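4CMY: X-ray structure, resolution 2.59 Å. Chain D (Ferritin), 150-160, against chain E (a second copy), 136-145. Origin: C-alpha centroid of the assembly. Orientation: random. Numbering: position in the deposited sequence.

Chain D, residues 150-160: RALFRFDEEVR
Chain E 136-145: SMLHKARIIN

No hydrogen bond or salt bridge joins these two stretches; the contact rests on packing, with one side chain, Ile144(E), set as a knob among Ala151(D), Arg154(D), Phe155(D) and Glu158(D). Chain D 150-160 is helical throughout, and the chain E stretch is helical from its first residue, Ser136(E), into its C-terminal part, phi/psi mostly near -65/-40, with psi shallower at Phe153(D) (-69/-25), Ile144(E) (-69/-18) and Asn145(E) (-71/-8). The helices run roughly antiparallel, at 150°, with axes 9.5 Å apart at closest approach. CA atoms pair Ala151(D) with Asn145(E) at 6.1 Å, Phe155(D) with Ala141(E) at 6.0 Å and Val159(D) with Met137(E) at 7.7 Å.

Ile144(E), chi1 m and chi2 t, has its CA-to-CB bond directed toward chain D, bringing CG2 to 3.5 Å from Ala151(D) O and 3.8 Å from Arg154(D) CB. The CA-to-CB bond of Phe155(D) points sideways to chain E, but with chi1 t and chi2 69° the ring comes nearer: CZ lies 3.6 Å from Met137(E) CG, and Ala141(E) CB makes an off-centre CH-pi contact, 4.2 Å from the ring centroid. Met137(E), t/t/m, extends its CE to 4.2 Å from Val159(D) CG2. Glu158(D), t/p, packs its CG 3.6 Å from CD of Lys140(E), m/t/t/m, yet Glu158(D) OE2 and Lys140(E) NZ remain 4.5 Å apart, so their aliphatic portions touch without a salt bridge.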

# COMPACT_ATOMS: atom_id res chain seq x y z
N ARG D 150 -21.48 -11.43 -49.78
CA ARG D 150 -20.49 -10.47 -49.27
C ARG D 150 -21.14 -9.19 -48.86
O ARG D 150 -20.70 -8.55 -47.94
CB ARG D 150 -19.40 -10.15 -50.28
CG ARG D 150 -19.03 -11.43 -51.01
CD ARG D 150 -17.54 -11.56 -51.12
NE ARG D 150 -16.83 -10.85 -52.18
CZ ARG D 150 -15.55 -10.57 -51.98
NH1 ARG D 150 -14.99 -10.90 -50.81
NH2 ARG D 150 -14.84 -9.95 -52.90
N ALA D 151 -22.20 -8.83 -49.56
CA ALA D 151 -22.94 -7.63 -49.20
C ALA D 151 -23.68 -7.77 -47.87
O ALA D 151 -23.71 -6.81 -47.10
CB ALA D 151 -23.93 -7.27 -50.31
N LEU D 152 -24.28 -8.93 -47.61
CA LEU D 152 -24.89 -9.20 -46.31
C LEU D 152 -23.88 -9.06 -45.20
O LEU D 152 -24.17 -8.44 -44.17
CB LEU D 152 -25.47 -10.63 -46.23
CG LEU D 152 -26.63 -11.02 -47.14
CD1 LEU D 152 -27.21 -12.36 -46.69
CD2 LEU D 152 -27.71 -9.95 -47.17
N PHE D 153 -22.70 -9.65 -45.38
CA PHE D 153 -21.67 -9.62 -44.35
C PHE D 153 -21.10 -8.25 -44.15
O PHE D 153 -20.67 -7.92 -43.05
CB PHE D 153 -20.57 -10.63 -44.62
CG PHE D 153 -20.88 -11.97 -44.07
CD1 PHE D 153 -21.84 -12.76 -44.67
CD2 PHE D 153 -20.29 -12.40 -42.91
CE1 PHE D 153 -22.17 -13.99 -44.16
CE2 PHE D 153 -20.61 -13.63 -42.39
CZ PHE D 153 -21.55 -14.42 -43.02
N ARG D 154 -21.16 -7.42 -45.18
CA ARG D 154 -20.70 -6.06 -45.04
C ARG D 154 -21.66 -5.29 -44.13
O ARG D 154 -21.22 -4.48 -43.31
CB ARG D 154 -20.54 -5.39 -46.39
CG ARG D 154 -19.23 -4.62 -46.50
CD ARG D 154 -19.28 -3.35 -45.65
NE ARG D 154 -17.98 -2.69 -45.49
CZ ARG D 154 -17.32 -2.04 -46.45
NH1 ARG D 154 -17.79 -1.97 -47.70
NH2 ARG D 154 -16.16 -1.47 -46.15
N PHE D 155 -22.96 -5.57 -44.26
CA PHE D 155 -23.92 -4.94 -43.38
C PHE D 155 -23.75 -5.43 -41.97
O PHE D 155 -23.79 -4.64 -41.04
CB PHE D 155 -25.35 -5.20 -43.82
CG PHE D 155 -26.36 -4.76 -42.81
CD1 PHE D 155 -26.55 -3.39 -42.58
CD2 PHE D 155 -27.07 -5.68 -42.06
CE1 PHE D 155 -27.43 -2.97 -41.61
CE2 PHE D 155 -27.97 -5.26 -41.10
CZ PHE D 155 -28.15 -3.90 -40.87
N ASP D 156 -23.61 -6.74 -41.80
CA ASP D 156 -23.43 -7.33 -40.47
C ASP D 156 -22.23 -6.74 -39.77
O ASP D 156 -22.27 -6.49 -38.58
CB ASP D 156 -23.29 -8.85 -40.56
CG ASP D 156 -23.67 -9.55 -39.27
OD1 ASP D 156 -24.85 -9.37 -38.83
OD2 ASP D 156 -22.81 -10.30 -38.70
N GLU D 157 -21.15 -6.51 -40.51
CA GLU D 157 -19.96 -5.92 -39.92
C GLU D 157 -20.18 -4.47 -39.54
O GLU D 157 -19.66 -4.01 -38.55
CB GLU D 157 -18.77 -6.03 -40.83
CG GLU D 157 -17.50 -6.24 -40.03
CD GLU D 157 -16.24 -6.31 -40.89
OE1 GLU D 157 -16.17 -5.58 -41.93
OE2 GLU D 157 -15.31 -7.05 -40.49
N GLU D 158 -20.98 -3.76 -40.32
CA GLU D 158 -21.36 -2.38 -39.97
C GLU D 158 -22.14 -2.36 -38.67
O GLU D 158 -21.97 -1.47 -37.85
CB GLU D 158 -22.20 -1.75 -41.07
CG GLU D 158 -22.45 -0.28 -40.86
CD GLU D 158 -21.16 0.53 -40.72
OE1 GLU D 158 -20.20 0.28 -41.51
OE2 GLU D 158 -21.13 1.44 -39.84
N VAL D 159 -23.00 -3.35 -38.46
CA VAL D 159 -23.70 -3.43 -37.20
C VAL D 159 -22.73 -3.73 -36.07
O VAL D 159 -22.86 -3.18 -35.00
CB VAL D 159 -24.87 -4.45 -37.26
CG1 VAL D 159 -25.48 -4.67 -35.89
CG2 VAL D 159 -25.93 -3.98 -38.25
N ARG D 160 -21.78 -4.61 -36.29
CA ARG D 160 -20.81 -4.92 -35.22
C ARG D 160 -20.06 -3.67 -34.76
O ARG D 160 -19.84 -3.51 -33.59
CB ARG D 160 -19.83 -6.03 -35.64
CG ARG D 160 -19.23 -6.80 -34.47
CD ARG D 160 -18.27 -7.89 -34.92
NE ARG D 160 -17.46 -7.45 -36.06
CZ ARG D 160 -16.37 -6.69 -36.00
NH1 ARG D 160 -15.90 -6.26 -34.84
NH2 ARG D 160 -15.75 -6.36 -37.14
N SER E 136 -31.34 4.68 -39.24
CA SER E 136 -29.95 4.75 -39.66
C SER E 136 -29.47 3.36 -40.09
O SER E 136 -28.79 3.22 -41.09
CB SER E 136 -29.10 5.34 -38.53
OG SER E 136 -27.76 5.00 -38.69
N MET E 137 -29.86 2.33 -39.38
CA MET E 137 -29.48 0.97 -39.73
C MET E 137 -30.11 0.54 -41.07
O MET E 137 -29.46 -0.07 -41.91
CB MET E 137 -29.90 0.04 -38.61
CG MET E 137 -29.39 -1.36 -38.71
SD MET E 137 -29.92 -2.32 -37.27
CE MET E 137 -28.69 -1.69 -36.13
N LEU E 138 -31.36 0.95 -41.30
CA LEU E 138 -32.03 0.71 -42.57
C LEU E 138 -31.33 1.42 -43.73
O LEU E 138 -31.12 0.83 -44.78
CB LEU E 138 -33.47 1.21 -42.52
CG LEU E 138 -34.58 0.52 -43.34
CD1 LEU E 138 -35.68 1.53 -43.62
CD2 LEU E 138 -34.12 -0.10 -44.64
N HIS E 139 -31.02 2.69 -43.52
CA HIS E 139 -30.40 3.48 -44.56
C HIS E 139 -29.08 2.85 -44.98
O HIS E 139 -28.81 2.76 -46.17
CB HIS E 139 -30.16 4.90 -44.07
CG HIS E 139 -29.68 5.89 -45.12
ND1 HIS E 139 -30.00 5.79 -46.46
CD2 HIS E 139 -28.95 7.03 -44.99
CE1 HIS E 139 -29.46 6.81 -47.12
NE2 HIS E 139 -28.82 7.57 -46.25
N LYS E 140 -28.29 2.42 -44.01
CA LYS E 140 -27.02 1.79 -44.29
C LYS E 140 -27.22 0.49 -45.02
O LYS E 140 -26.40 0.13 -45.86
CB LYS E 140 -26.21 1.53 -43.02
CG LYS E 140 -25.71 2.76 -42.30
CD LYS E 140 -24.81 2.37 -41.14
CE LYS E 140 -24.63 3.48 -40.12
NZ LYS E 140 -24.04 4.71 -40.74
N ALA E 141 -28.25 -0.26 -44.68
CA ALA E 141 -28.49 -1.55 -45.34
C ALA E 141 -28.82 -1.36 -46.81
O ALA E 141 -28.29 -2.07 -47.65
CB ALA E 141 -29.61 -2.30 -44.66
N ARG E 142 -29.61 -0.33 -47.13
CA ARG E 142 -29.91 0.03 -48.52
C ARG E 142 -28.69 0.49 -49.32
O ARG E 142 -28.53 0.12 -50.48
CB ARG E 142 -30.94 1.16 -48.55
CG ARG E 142 -32.30 0.69 -48.11
CD ARG E 142 -33.29 1.82 -48.19
NE ARG E 142 -34.64 1.31 -47.95
CZ ARG E 142 -35.61 1.98 -47.33
NH1 ARG E 142 -35.40 3.21 -46.86
NH2 ARG E 142 -36.80 1.39 -47.15
N ILE E 143 -27.83 1.29 -48.70
CA ILE E 143 -26.61 1.74 -49.33
C ILE E 143 -25.68 0.57 -49.57
O ILE E 143 -25.18 0.41 -50.66
CB ILE E 143 -25.91 2.81 -48.48
CG1 ILE E 143 -26.71 4.11 -48.54
CG2 ILE E 143 -24.51 3.07 -49.00
CD1 ILE E 143 -26.37 5.08 -47.42
N ILE E 144 -25.49 -0.27 -48.57
CA ILE E 144 -24.56 -1.40 -48.67
C ILE E 144 -25.04 -2.45 -49.64
O ILE E 144 -24.26 -3.26 -50.11
CB ILE E 144 -24.28 -1.99 -47.27
CG1 ILE E 144 -23.38 -0.99 -46.51
CG2 ILE E 144 -23.60 -3.34 -47.33
CD1 ILE E 144 -23.12 -1.29 -45.05
N ASN E 145 -26.32 -2.43 -49.95
CA ASN E 145 -26.89 -3.29 -50.98
C ASN E 145 -26.51 -2.94 -52.44
O ASN E 145 -26.85 -3.69 -53.33
CB ASN E 145 -28.41 -3.22 -50.91
CG ASN E 145 -29.08 -4.45 -51.45
OD1 ASN E 145 -28.65 -5.59 -51.20
ND2 ASN E 145 -30.15 -4.23 -52.17